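Local structure of molybdopterin-guanine dinucleotide biosynthesis protein B (Escherichia coli, 1NP6) at residues B[17-22]-B[117-122]; B[28-33]-B[160-165]; B[40-45]-B[107-112]; B[137-142]-B[149-154]. The protein binds GTP and hydrolyses it weakly, and may act as an adapter in the efficient making and use of the molybdopterin guanine dinucleotide cofactor. All coordinates share one frame; numbering follows the deposited sequence.

From the N terminus, the chain enters the P-loop and the first turn of helix 19-32, whose contact with strand 116-120 closes the loop of interaction 1. Nested inside that loop, interaction 3 joins strand 37-42 to the end of strand 103-107 and the turn after it. Interaction 2 starts farther along helix 19-32 and runs to helix 158-170 near the C terminus; it crosses interaction 1 while enclosing interactions 3 and 4. Interaction 4 follows interaction 1 and adds the last strand of the parallel sheet. Interactions 1, 2 and 4 touch one another, tying two helices to the sheet. Interaction 3 meets interaction 1 through E107, and interactions 2 and 3 both reach the second subunit.

Interaction 1: residues B[17-22]-B[117-122]; sequences TGKTTL and IVLFRD. With SO4 (sulfate ion), chain D.
L119 and L22 meet where strand 116-120 packs against the P-loop and the helix after it, and the L119 side chain can be traced atom by atom. CB of L119 lies 4.0 Å from T17 CG2. CG stands anti to the carbonyl carbon (chi1 -43°), and from there the branches fork against the start of the helix. CD1 comes within 3.8 Å of K19 CA, and the L119 and K19 side chains cross at about a right angle. CD2 packs on L22, 3.6 Å from L22 CD2, so L22 closes over the tip of the fork.

Just past the end of the strand, R121 folds back toward the loop. Its chain bends at chi3 (82°), and NH1 ends 2.7 Å from T17 O, with T17 O near the plane of the guanidinium at its edge; NH1 is hydrogen-bonded to G16 O. A water bridges the two segments, donating to T17 OG1 and accepting from R121 N at 3.0 Å. T17 OG1 is also bonded to W14 O.

On the loop side, a sulfate takes the hydrogen bonds of G18 N, K19 N and T20 N, the last to SO4 O1 and nearly straight at 175°, with G16 N a further donor. That ring of amides is the phosphate-binding grip of a Walker A motif, consistent with the GTP site inferred for G16 to T20. G18, the N-cap, has a positive phi where a CB would jam against the preceding carbonyl. On the sheet side, strand 116-120 runs between strands 8-12 and 137-142, and L119 also touches F11 and A141 on these neighbours.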
loop_
_atom_site.group_PDB
_atom_site.type_symbol
_atom_site.label_atom_id
_atom_site.label_comp_id
_atom_site.label_asym_id
_atom_site.label_seq_id
_atom_site.Cartn_x
_atom_site.Cartn_y
_atom_site.Cartn_z
ATOM N N THR B 17 -11.654 -7.913 -24.520
ATOM C CA THR B 17 -11.894 -9.358 -24.594
ATOM C C THR B 17 -12.656 -9.897 -23.379
ATOM O O THR B 17 -13.426 -10.851 -23.503
ATOM C CB THR B 17 -10.548 -10.108 -24.741
ATOM O OG1 THR B 17 -9.982 -9.813 -26.015
ATOM C CG2 THR B 17 -10.746 -11.631 -24.793
ATOM N N GLY B 18 -12.386 -9.331 -22.202
ATOM C CA GLY B 18 -13.126 -9.681 -20.997
ATOM C C GLY B 18 -12.290 -10.091 -19.789
ATOM O O GLY B 18 -12.784 -10.770 -18.900
ATOM N N LYS B 19 -11.025 -9.684 -19.766
ATOM C CA LYS B 19 -10.109 -9.936 -18.649
ATOM C C LYS B 19 -10.620 -9.582 -17.225
ATOM O O LYS B 19 -10.688 -10.463 -16.355
ATOM C CB LYS B 19 -8.802 -9.198 -18.913
ATOM C CG LYS B 19 -7.606 -10.076 -18.889
ATOM C CD LYS B 19 -6.362 -9.270 -18.611
ATOM C CE LYS B 19 -5.811 -8.658 -19.876
ATOM N NZ LYS B 19 -5.890 -7.165 -19.849
ATOM N N THR B 20 -10.939 -8.309 -16.972
ATOM C CA THR B 20 -11.306 -7.891 -15.598
ATOM C C THR B 20 -12.627 -8.533 -15.127
ATOM O O THR B 20 -12.762 -8.943 -13.960
ATOM C CB THR B 20 -11.322 -6.338 -15.400
ATOM O OG1 THR B 20 -12.598 -5.802 -15.775
ATOM C CG2 THR B 20 -10.314 -5.620 -16.308
ATOM N N THR B 21 -13.571 -8.641 -16.056
ATOM C CA THR B 21 -14.851 -9.313 -15.836
ATOM C C THR B 21 -14.684 -10.791 -15.450
ATOM O O THR B 21 -15.383 -11.298 -14.570
ATOM C CB THR B 21 -15.722 -9.170 -17.111
ATOM O OG1 THR B 21 -16.312 -7.865 -17.132
ATOM C CG2 THR B 21 -16.916 -10.129 -17.123
ATOM N N LEU B 22 -13.761 -11.472 -16.128
ATOM C CA LEU B 22 -13.439 -12.860 -15.843
ATOM C C LEU B 22 -12.832 -12.990 -14.451
ATOM O O LEU B 22 -13.249 -13.846 -13.680
ATOM C CB LEU B 22 -12.487 -13.439 -16.913
ATOM C CG LEU B 22 -12.139 -14.931 -16.729
ATOM C CD1 LEU B 22 -13.386 -15.813 -16.700
ATOM C CD2 LEU B 22 -11.187 -15.424 -17.795
ATOM N N ILE B 117 -2.326 -17.493 -18.726
ATOM C CA ILE B 117 -3.511 -17.955 -19.463
ATOM C C ILE B 117 -3.946 -16.818 -20.385
ATOM O O ILE B 117 -4.017 -15.664 -19.963
ATOM C CB ILE B 117 -4.639 -18.399 -18.477
ATOM C CG1 ILE B 117 -4.171 -19.644 -17.715
ATOM C CG2 ILE B 117 -5.987 -18.641 -19.236
ATOM C CD1 ILE B 117 -5.026 -20.028 -16.518
ATOM N N VAL B 118 -4.172 -17.147 -21.657
ATOM C CA VAL B 118 -4.548 -16.187 -22.692
ATOM C C VAL B 118 -6.045 -16.376 -22.994
ATOM O O VAL B 118 -6.527 -17.489 -23.011
ATOM C CB VAL B 118 -3.711 -16.405 -23.982
ATOM C CG1 VAL B 118 -4.223 -15.561 -25.174
ATOM C CG2 VAL B 118 -2.253 -16.096 -23.705
ATOM N N LEU B 119 -6.759 -15.281 -23.209
ATOM C CA LEU B 119 -8.210 -15.339 -23.437
ATOM C C LEU B 119 -8.553 -15.015 -24.884
ATOM O O LEU B 119 -7.841 -14.237 -25.529
ATOM C CB LEU B 119 -8.930 -14.373 -22.488
ATOM C CG LEU B 119 -8.469 -14.307 -21.018
ATOM C CD1 LEU B 119 -9.277 -13.267 -20.274
ATOM C CD2 LEU B 119 -8.526 -15.657 -20.274
ATOM N N PHE B 120 -9.623 -15.633 -25.397
ATOM C CA PHE B 120 -10.146 -15.351 -26.741
ATOM C C PHE B 120 -11.677 -15.369 -26.740
ATOM O O PHE B 120 -12.285 -16.331 -26.294
ATOM C CB PHE B 120 -9.618 -16.381 -27.770
ATOM C CG PHE B 120 -10.091 -16.130 -29.189
ATOM C CD1 PHE B 120 -9.448 -15.182 -29.999
ATOM C CD2 PHE B 120 -11.177 -16.832 -29.718
ATOM C CE1 PHE B 120 -9.898 -14.920 -31.305
ATOM C CE2 PHE B 120 -11.637 -16.580 -31.031
ATOM C CZ PHE B 120 -10.975 -15.632 -31.832
ATOM N N ARG B 121 -12.278 -14.300 -27.243
ATOM C CA ARG B 121 -13.718 -14.254 -27.510
ATOM C C ARG B 121 -13.933 -13.931 -28.976
ATOM O O ARG B 121 -13.468 -12.890 -29.467
ATOM C CB ARG B 121 -14.427 -13.213 -26.617
ATOM C CG ARG B 121 -15.952 -13.304 -26.707
ATOM C CD ARG B 121 -16.755 -12.292 -25.901
ATOM N NE ARG B 121 -16.865 -11.012 -26.595
ATOM C CZ ARG B 121 -16.128 -9.965 -26.282
ATOM N NH1 ARG B 121 -15.261 -10.072 -25.292
ATOM N NH2 ARG B 121 -16.248 -8.824 -26.943
ATOM N N ASP B 122 -14.636 -14.816 -29.680
ATOM C CA ASP B 122 -14.807 -14.686 -31.124
ATOM C C ASP B 122 -15.391 -13.324 -31.532
ATOM O O ASP B 122 -14.888 -12.688 -32.454
ATOM C CB ASP B 122 -15.659 -15.837 -31.668
ATOM C CG ASP B 122 -15.433 -16.091 -33.159
ATOM O OD1 ASP B 122 -16.430 -16.026 -33.906
ATOM O OD2 ASP B 122 -14.317 -16.380 -33.676
HETATM S S SO4 D . -10.781 -6.320 -20.840
HETATM O O1 SO4 D . -10.801 -6.309 -19.386
HETATM O O2 SO4 D . -10.057 -7.497 -21.346
HETATM O O3 SO4 D . -12.161 -6.372 -21.296
HETATM O O4 SO4 D . -10.138 -5.113 -21.335
HETATM O O HOH W 1 -10.303 -12.253 -28.079
#

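Interaction 2: residues B[28-33]-B[160-165]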
loop_
_atom_site.group_PDB
_atom_site.type_symbol
_atom_site.label_atom_id
_atom_site.label_comp_id
_atom_site.label_asym_id
_atom_site.label_seq_id
_atom_site.Cartn_x
_atom_site.Cartn_y
_atom_site.Cartn_z
ATOM N N PRO B 28 -13.526 -15.020 -6.460
ATOM C CA PRO B 28 -14.476 -15.613 -5.497
ATOM C C PRO B 28 -14.470 -17.137 -5.519
ATOM O O PRO B 28 -14.467 -17.746 -4.446
ATOM C CB PRO B 28 -15.849 -15.071 -5.956
ATOM C CG PRO B 28 -15.543 -13.800 -6.681
ATOM C CD PRO B 28 -14.174 -14.028 -7.346
ATOM N N ALA B 29 -14.463 -17.727 -6.725
ATOM C CA ALA B 29 -14.454 -19.157 -6.915
ATOM C C ALA B 29 -13.204 -19.808 -6.321
ATOM O O ALA B 29 -13.277 -20.882 -5.719
ATOM C CB ALA B 29 -14.584 -19.489 -8.379
ATOM N N LEU B 30 -12.058 -19.159 -6.490
ATOM C CA LEU B 30 -10.838 -19.629 -5.843
ATOM C C LEU B 30 -10.958 -19.557 -4.308
ATOM O O LEU B 30 -10.610 -20.508 -3.604
ATOM C CB LEU B 30 -9.616 -18.834 -6.343
ATOM C CG LEU B 30 -9.194 -19.060 -7.809
ATOM C CD1 LEU B 30 -8.118 -18.061 -8.249
ATOM C CD2 LEU B 30 -8.744 -20.506 -8.076
ATOM N N CYS B 31 -11.447 -18.420 -3.807
ATOM C CA CYS B 31 -11.590 -18.191 -2.377
ATOM C C CYS B 31 -12.520 -19.237 -1.742
ATOM O O CYS B 31 -12.309 -19.654 -0.599
ATOM C CB CYS B 31 -12.143 -16.787 -2.115
ATOM S SG CYS B 31 -10.950 -15.446 -2.247
ATOM N N ALA B 32 -13.529 -19.668 -2.497
ATOM C CA ALA B 32 -14.475 -20.690 -2.023
ATOM C C ALA B 32 -13.806 -22.041 -1.762
ATOM O O ALA B 32 -14.251 -22.787 -0.895
ATOM C CB ALA B 32 -15.623 -20.854 -2.998
ATOM N N ARG B 33 -12.748 -22.353 -2.515
ATOM C CA ARG B 33 -11.983 -23.593 -2.321
ATOM C C ARG B 33 -10.889 -23.486 -1.232
ATOM O O ARG B 33 -10.143 -24.455 -0.982
ATOM C CB ARG B 33 -11.370 -24.059 -3.647
ATOM C CG ARG B 33 -12.367 -24.490 -4.711
ATOM C CD ARG B 33 -11.835 -24.361 -6.125
ATOM N NE ARG B 33 -12.890 -24.405 -7.139
ATOM C CZ ARG B 33 -13.225 -25.486 -7.830
ATOM N NH1 ARG B 33 -12.601 -26.636 -7.628
ATOM N NH2 ARG B 33 -14.192 -25.423 -8.732
ATOM N N GLY B 160 -14.655 -24.788 -13.914
ATOM C CA GLY B 160 -13.690 -25.580 -14.652
ATOM C C GLY B 160 -12.331 -24.890 -14.669
ATOM O O GLY B 160 -11.299 -25.547 -14.493
ATOM N N LEU B 161 -12.356 -23.571 -14.870
ATOM C CA LEU B 161 -11.158 -22.719 -14.836
ATOM C C LEU B 161 -10.489 -22.738 -13.450
ATOM O O LEU B 161 -9.270 -22.865 -13.342
ATOM C CB LEU B 161 -11.518 -21.286 -15.274
ATOM C CG LEU B 161 -10.399 -20.239 -15.406
ATOM C CD1 LEU B 161 -9.233 -20.754 -16.265
ATOM C CD2 LEU B 161 -10.954 -18.942 -15.976
ATOM N N ALA B 162 -11.294 -22.640 -12.392
ATOM C CA ALA B 162 -10.792 -22.731 -11.026
ATOM C C ALA B 162 -10.146 -24.099 -10.739
ATOM O O ALA B 162 -9.161 -24.175 -10.011
ATOM C CB ALA B 162 -11.922 -22.420 -9.996
ATOM N N ASP B 163 -10.685 -25.160 -11.335
ATOM C CA ASP B 163 -10.131 -26.501 -11.191
ATOM C C ASP B 163 -8.765 -26.582 -11.865
ATOM O O ASP B 163 -7.848 -27.200 -11.329
ATOM C CB ASP B 163 -11.048 -27.560 -11.816
ATOM C CG ASP B 163 -12.309 -27.823 -10.991
ATOM O OD1 ASP B 163 -12.430 -27.298 -9.869
ATOM O OD2 ASP B 163 -13.231 -28.548 -11.396
ATOM N N PHE B 164 -8.650 -25.969 -13.041
ATOM C CA PHE B 164 -7.412 -26.024 -13.831
ATOM C C PHE B 164 -6.273 -25.266 -13.132
ATOM O O PHE B 164 -5.095 -25.680 -13.185
ATOM C CB PHE B 164 -7.655 -25.493 -15.251
ATOM C CG PHE B 164 -6.406 -25.406 -16.094
ATOM C CD1 PHE B 164 -6.012 -26.480 -16.887
ATOM C CD2 PHE B 164 -5.626 -24.249 -16.083
ATOM C CE1 PHE B 164 -4.841 -26.407 -17.652
ATOM C CE2 PHE B 164 -4.461 -24.172 -16.843
ATOM C CZ PHE B 164 -4.080 -25.255 -17.634
ATOM N N VAL B 165 -6.627 -24.149 -12.500
ATOM C CA VAL B 165 -5.668 -23.360 -11.728
ATOM C C VAL B 165 -5.192 -24.142 -10.495
ATOM O O VAL B 165 -3.999 -24.253 -10.268
ATOM C CB VAL B 165 -6.192 -21.938 -11.372
ATOM C CG1 VAL B 165 -5.223 -21.181 -10.441
ATOM C CG2 VAL B 165 -6.491 -21.109 -12.628
#
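Two helices on one side of the parallel sheet meet where A29 and L30, near the C-terminal end of helix 19-32, face A162 of helix 158-170. The short segments cross at -59° with their axes 9.7 Å apart, and alanines face each other at the meeting point: A29 CB and A162 CB are 4.3 Å apart. L30 stretches over the junction, its CG anti to the carbonyl carbon (chi1 -69°). The CD2 branch then rests 4.2 Å from A162 CB and 4.3 Å from V165 CG1. Both L30 and V165 go on to touch L103 of the sheet.

R33, just past the helix end, sends an extended chain across the outer side. Its NE passes 3.6 Å from A162 CB, and one face of the guanidinium lies over the backbone at A162 and D163. It forms a salt bridge to D163, though the modelled atoms are too close there for the exact placing to be trusted; R33 NH2 also has a salt bridge to E159. An apolar seam against the sheet with a charged pair toward the surface suits neighbouring helices that cover one face of the three-layered alpha/beta fold of P-loop NTPases.

Interaction 3: residues B[40-45]-B[107-112]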
loop_
_atom_site.group_PDB
_atom_site.type_symbol
_atom_site.label_atom_id
_atom_site.label_comp_id
_atom_site.label_asym_id
_atom_site.label_seq_id
_atom_site.Cartn_x
_atom_site.Cartn_y
_atom_site.Cartn_z
ATOM N N ILE B 40 -2.074 -8.297 -8.612
ATOM C CA ILE B 40 -1.273 -7.142 -9.047
ATOM C C ILE B 40 -1.837 -6.643 -10.388
ATOM O O ILE B 40 -1.940 -7.402 -11.361
ATOM C CB ILE B 40 0.224 -7.532 -9.199
ATOM C CG1 ILE B 40 0.763 -8.148 -7.898
ATOM C CG2 ILE B 40 1.028 -6.305 -9.652
ATOM C CD1 ILE B 40 2.294 -8.607 -7.956
ATOM N N LYS B 41 -2.198 -5.370 -10.436
ATOM C CA LYS B 41 -2.905 -4.801 -11.579
ATOM C C LYS B 41 -2.254 -3.482 -12.018
ATOM O O LYS B 41 -1.760 -2.722 -11.182
ATOM C CB LYS B 41 -4.363 -4.533 -11.168
ATOM C CG LYS B 41 -5.285 -3.986 -12.266
ATOM C CD LYS B 41 -6.711 -3.758 -11.747
ATOM C CE LYS B 41 -7.392 -2.582 -12.464
ATOM N NZ LYS B 41 -8.076 -2.956 -13.749
ATOM N N HIS B 42 -2.268 -3.215 -13.320
ATOM C CA HIS B 42 -1.917 -1.901 -13.870
ATOM C C HIS B 42 -3.166 -1.071 -14.177
ATOM O O HIS B 42 -4.188 -1.617 -14.600
ATOM C CB HIS B 42 -1.094 -2.081 -15.145
ATOM C CG HIS B 42 -0.446 -0.823 -15.630
ATOM N ND1 HIS B 42 -0.960 -0.073 -16.668
ATOM C CD2 HIS B 42 0.682 -0.190 -15.231
ATOM C CE1 HIS B 42 -0.177 0.969 -16.884
ATOM N NE2 HIS B 42 0.825 0.921 -16.028
ATOM N N THR B 43 -3.089 0.245 -13.949
ATOM C CA THR B 43 -4.185 1.155 -14.272
ATOM C C THR B 43 -3.668 2.433 -14.943
ATOM O O THR B 43 -2.532 2.848 -14.714
ATOM C CB THR B 43 -5.072 1.461 -12.998
ATOM O OG1 THR B 43 -6.274 2.136 -13.389
ATOM C CG2 THR B 43 -4.410 2.453 -12.033
ATOM N N HIS B 44 -4.505 3.054 -15.776
ATOM C CA HIS B 44 -4.126 4.317 -16.410
ATOM C C HIS B 44 -4.813 5.526 -15.771
ATOM O O HIS B 44 -4.609 6.666 -16.205
ATOM C CB HIS B 44 -4.379 4.264 -17.925
ATOM C CG HIS B 44 -3.455 3.338 -18.650
ATOM N ND1 HIS B 44 -2.146 3.667 -18.933
ATOM C CD2 HIS B 44 -3.643 2.089 -19.135
ATOM C CE1 HIS B 44 -1.570 2.662 -19.568
ATOM N NE2 HIS B 44 -2.456 1.692 -19.702
ATOM N N HIS B 45 -5.605 5.277 -14.729
ATOM C CA HIS B 45 -6.323 6.355 -14.045
ATOM C C HIS B 45 -5.483 7.055 -12.952
ATOM O O HIS B 45 -4.391 6.592 -12.589
ATOM C CB HIS B 45 -7.693 5.865 -13.525
ATOM N N GLU B 107 -2.330 -8.845 -13.943
ATOM C CA GLU B 107 -3.161 -8.317 -15.034
ATOM C C GLU B 107 -2.875 -6.850 -15.464
ATOM O O GLU B 107 -2.607 -5.986 -14.631
ATOM C CB GLU B 107 -4.632 -8.437 -14.608
ATOM C CG GLU B 107 -5.583 -7.566 -15.392
ATOM C CD GLU B 107 -6.845 -7.280 -14.627
ATOM O OE1 GLU B 107 -6.748 -6.852 -13.458
ATOM O OE2 GLU B 107 -7.930 -7.502 -15.199
ATOM N N GLY B 108 -2.948 -6.580 -16.770
ATOM C CA GLY B 108 -2.943 -5.216 -17.296
ATOM C C GLY B 108 -1.593 -4.626 -17.695
ATOM O O GLY B 108 -1.529 -3.495 -18.199
ATOM N N PHE B 109 -0.523 -5.384 -17.473
ATOM C CA PHE B 109 0.837 -4.949 -17.824
ATOM C C PHE B 109 1.182 -5.255 -19.288
ATOM O O PHE B 109 0.822 -6.312 -19.816
ATOM C CB PHE B 109 1.871 -5.602 -16.896
ATOM C CG PHE B 109 1.810 -5.106 -15.458
ATOM C CD1 PHE B 109 0.937 -5.693 -14.537
ATOM C CD2 PHE B 109 2.627 -4.059 -15.028
ATOM C CE1 PHE B 109 0.861 -5.229 -13.218
ATOM C CE2 PHE B 109 2.569 -3.593 -13.709
ATOM C CZ PHE B 109 1.684 -4.181 -12.802
ATOM N N LYS B 110 1.880 -4.317 -19.929
ATOM C CA LYS B 110 2.355 -4.478 -21.309
ATOM C C LYS B 110 3.288 -5.681 -21.446
ATOM O O LYS B 110 3.181 -6.452 -22.403
ATOM C CB LYS B 110 3.084 -3.212 -21.766
ATOM C CG LYS B 110 2.567 -2.609 -23.065
ATOM C CD LYS B 110 3.337 -1.340 -23.434
ATOM C CE LYS B 110 2.667 -0.090 -22.871
ATOM N NZ LYS B 110 3.124 0.204 -21.483
ATOM N N HIS B 111 4.194 -5.838 -20.482
ATOM C CA HIS B 111 5.128 -6.955 -20.478
ATOM C C HIS B 111 5.004 -7.780 -19.201
ATOM O O HIS B 111 5.229 -7.269 -18.096
ATOM C CB HIS B 111 6.555 -6.451 -20.672
ATOM C CG HIS B 111 6.771 -5.749 -21.979
ATOM N ND1 HIS B 111 7.404 -6.345 -23.049
ATOM C CD2 HIS B 111 6.432 -4.502 -22.388
ATOM C CE1 HIS B 111 7.449 -5.494 -24.060
ATOM N NE2 HIS B 111 6.866 -4.369 -23.685
ATOM N N GLU B 112 4.628 -9.051 -19.369
ATOM C CA GLU B 112 4.440 -10.000 -18.258
ATOM C C GLU B 112 5.076 -11.353 -18.565
ATOM O O GLU B 112 4.493 -12.184 -19.273
ATOM C CB GLU B 112 2.946 -10.182 -17.921
ATOM C CG GLU B 112 2.027 -9.197 -18.619
ATOM C CD GLU B 112 0.588 -9.288 -18.156
ATOM O OE1 GLU B 112 -0.219 -9.918 -18.872
ATOM O OE2 GLU B 112 0.272 -8.710 -17.097
HETATM O O HOH W 2 -9.182 -6.176 -13.076
#
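I40, K41 and H42 lie against E107 and F109, tightly on the backbone and aromatic side and more loosely where K41 and E107 carry their charges. E107 N donates to I40 O at 3.0 Å, and H42 N to E107 O at 3.1 Å, so the two bonds straddle K41 as expected of a parallel pair. The F109 ring closes the tight side. H42 CB sits over the centre of one face, 4.0 Å from the ring centroid and 1° off the ring normal, a CH-pi contact, while F109 CE1 is 3.7 Å from I40 CG2. The ring of H42 is turned 56° from that of F109, and its NE2 is hydrogen-bonded to E85. An alanine in place of F109 would probably leave H42 CB and I40 CG2 without the ring they pack on, opening a gap beside A70 of the second subunit.

Strand 103-107 lies beside strand 8-12, which leads into the P-loop; E107 at its end touches K19 and T20, a place comparable to that of the Walker B acid in many P-loop NTPases. Strand 37-42 is an edge strand within its own chain, but I40, K41 and H42 pair in parallel with a strand of the second subunit, so the sheet runs on across the dimer.

On the looser side K41 and E107 lie side by side, pointing the same way. K41 CG is 3.4 Å from E107 OE1, yet K41 NZ stays 4.1 Å from that oxygen, beyond a salt bridge. A water donates to E107 OE1 at 2.6 Å and takes a weak bond from K41 NZ.

Interaction 4: residues B[137-142]-B[149-154]; sequences VIAVAS and DVALLD
S142 N gives the shortest bond of this contact, to L153 O at 2.8 Å, nearly straight at 174°. The same oxygen also receives a CA-H...O contact from A141 CA. Farther back, L153 N donates to V140 O, and V140 N to A151 O, each at 3.1 Å. Strands 137-142 and 151-154 thus run parallel, a twist of 28° between their short segments.

Around the backbone, the side chains divide between two faces. With A139, A141 and A151, L153 lies on the face that helix 158-170 covers. Its CD1 branch comes back to A139 CB at 3.9 Å, and L161 of the helix packs on L153. On the face of V140 and L152, L152 CD1 reaches S142 CB at 3.9 Å, while S142 OG bonds to V144 O. At the start of the pairing V150 uses both methyls, CG1 beside V137 O at 3.5 Å and CG2 packing on A139 CA and V140 CG2.

Strand 151-154 is the last of the parallel sheet within this chain; S142 and D154 find polar partners, V144 and N156, just beyond each strand. Backbone hydrogen bonds fix the parallel register, while alanine and leucine side chains seal the pairing against helix 158-170.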
loop_
_atom_site.group_PDB
_atom_site.type_symbol
_atom_site.label_atom_id
_atom_site.label_comp_id
_atom_site.label_asym_id
_atom_site.label_seq_id
_atom_site.Cartn_x
_atom_site.Cartn_y
_atom_site.Cartn_z
ATOM N N VAL B 137 2.762 -19.557 -21.970
ATOM C CA VAL B 137 1.315 -19.826 -21.969
ATOM C C VAL B 137 1.017 -21.280 -21.566
ATOM O O VAL B 137 1.537 -22.211 -22.176
ATOM C CB VAL B 137 0.681 -19.495 -23.357
ATOM C CG1 VAL B 137 -0.827 -19.832 -23.404
ATOM C CG2 VAL B 137 0.908 -18.047 -23.719
ATOM N N ILE B 138 0.190 -21.464 -20.535
ATOM C CA ILE B 138 -0.198 -22.795 -20.069
ATOM C C ILE B 138 -1.593 -23.229 -20.562
ATOM O O ILE B 138 -1.963 -24.411 -20.452
ATOM C CB ILE B 138 -0.091 -22.886 -18.510
ATOM C CG1 ILE B 138 -1.147 -21.985 -17.810
ATOM C CG2 ILE B 138 1.343 -22.549 -18.061
ATOM C CD1 ILE B 138 -1.254 -22.200 -16.285
ATOM N N ALA B 139 -2.350 -22.272 -21.108
ATOM C CA ALA B 139 -3.708 -22.537 -21.611
ATOM C C ALA B 139 -4.272 -21.321 -22.345
ATOM O O ALA B 139 -3.816 -20.208 -22.123
ATOM C CB ALA B 139 -4.611 -22.898 -20.453
ATOM N N VAL B 140 -5.251 -21.551 -23.224
ATOM C CA VAL B 140 -6.075 -20.491 -23.814
ATOM C C VAL B 140 -7.522 -20.749 -23.385
ATOM O O VAL B 140 -8.042 -21.817 -23.677
ATOM C CB VAL B 140 -6.016 -20.506 -25.360
ATOM C CG1 VAL B 140 -6.975 -19.487 -25.978
ATOM C CG2 VAL B 140 -4.571 -20.236 -25.876
ATOM N N ALA B 141 -8.147 -19.795 -22.689
ATOM C CA ALA B 141 -9.597 -19.868 -22.379
ATOM C C ALA B 141 -10.380 -19.194 -23.492
ATOM O O ALA B 141 -10.188 -17.999 -23.777
ATOM C CB ALA B 141 -9.894 -19.215 -21.042
ATOM N N SER B 142 -11.254 -19.963 -24.139
ATOM C CA SER B 142 -11.901 -19.528 -25.363
ATOM C C SER B 142 -13.419 -19.808 -25.382
ATOM O O SER B 142 -13.880 -20.698 -24.700
ATOM C CB SER B 142 -11.315 -20.262 -26.564
ATOM O OG SER B 142 -11.799 -19.686 -27.767
ATOM N N ASP B 149 -1.696 -26.451 -29.270
ATOM C CA ASP B 149 -0.532 -27.021 -28.596
ATOM C C ASP B 149 -0.766 -27.152 -27.081
ATOM O O ASP B 149 -0.431 -28.179 -26.478
ATOM C CB ASP B 149 0.703 -26.158 -28.870
ATOM C CG ASP B 149 0.384 -24.917 -29.707
ATOM O OD1 ASP B 149 0.313 -25.031 -30.952
ATOM O OD2 ASP B 149 0.182 -23.789 -29.207
ATOM N N VAL B 150 -1.345 -26.109 -26.480
ATOM C CA VAL B 150 -1.628 -26.080 -25.043
ATOM C C VAL B 150 -3.101 -26.405 -24.753
ATOM O O VAL B 150 -3.915 -26.463 -25.676
ATOM C CB VAL B 150 -1.259 -24.704 -24.419
ATOM C CG1 VAL B 150 0.217 -24.393 -24.614
ATOM C CG2 VAL B 150 -2.127 -23.584 -24.996
ATOM N N ALA B 151 -3.434 -26.603 -23.476
ATOM C CA ALA B 151 -4.823 -26.845 -23.042
ATOM C C ALA B 151 -5.809 -25.814 -23.596
ATOM O O ALA B 151 -5.448 -24.642 -23.784
ATOM C CB ALA B 151 -4.902 -26.857 -21.536
ATOM N N LEU B 152 -7.049 -26.252 -23.842
ATOM C CA LEU B 152 -8.107 -25.348 -24.285
ATOM C C LEU B 152 -9.320 -25.423 -23.358
ATOM O O LEU B 152 -9.959 -26.475 -23.209
ATOM C CB LEU B 152 -8.506 -25.564 -25.760
ATOM C CG LEU B 152 -9.603 -24.536 -26.122
ATOM C CD1 LEU B 152 -9.175 -23.495 -27.139
ATOM C CD2 LEU B 152 -10.934 -25.157 -26.495
ATOM N N LEU B 153 -9.620 -24.290 -22.735
ATOM C CA LEU B 153 -10.632 -24.220 -21.694
ATOM C C LEU B 153 -11.830 -23.377 -22.172
ATOM O O LEU B 153 -11.691 -22.485 -23.003
ATOM C CB LEU B 153 -10.026 -23.614 -20.415
ATOM C CG LEU B 153 -8.636 -24.109 -19.952
ATOM C CD1 LEU B 153 -8.120 -23.295 -18.750
ATOM C CD2 LEU B 153 -8.649 -25.585 -19.627
ATOM N N ASP B 154 -12.998 -23.661 -21.609
ATOM C CA ASP B 154 -14.205 -22.880 -21.870
ATOM C C ASP B 154 -14.197 -21.621 -21.001
ATOM O O ASP B 154 -14.225 -21.702 -19.769
ATOM C CB ASP B 154 -15.415 -23.764 -21.570
ATOM C CG ASP B 154 -16.725 -23.140 -21.984
ATOM O OD1 ASP B 154 -16.772 -21.919 -22.280
ATOM O OD2 ASP B 154 -17.777 -23.817 -22.016
#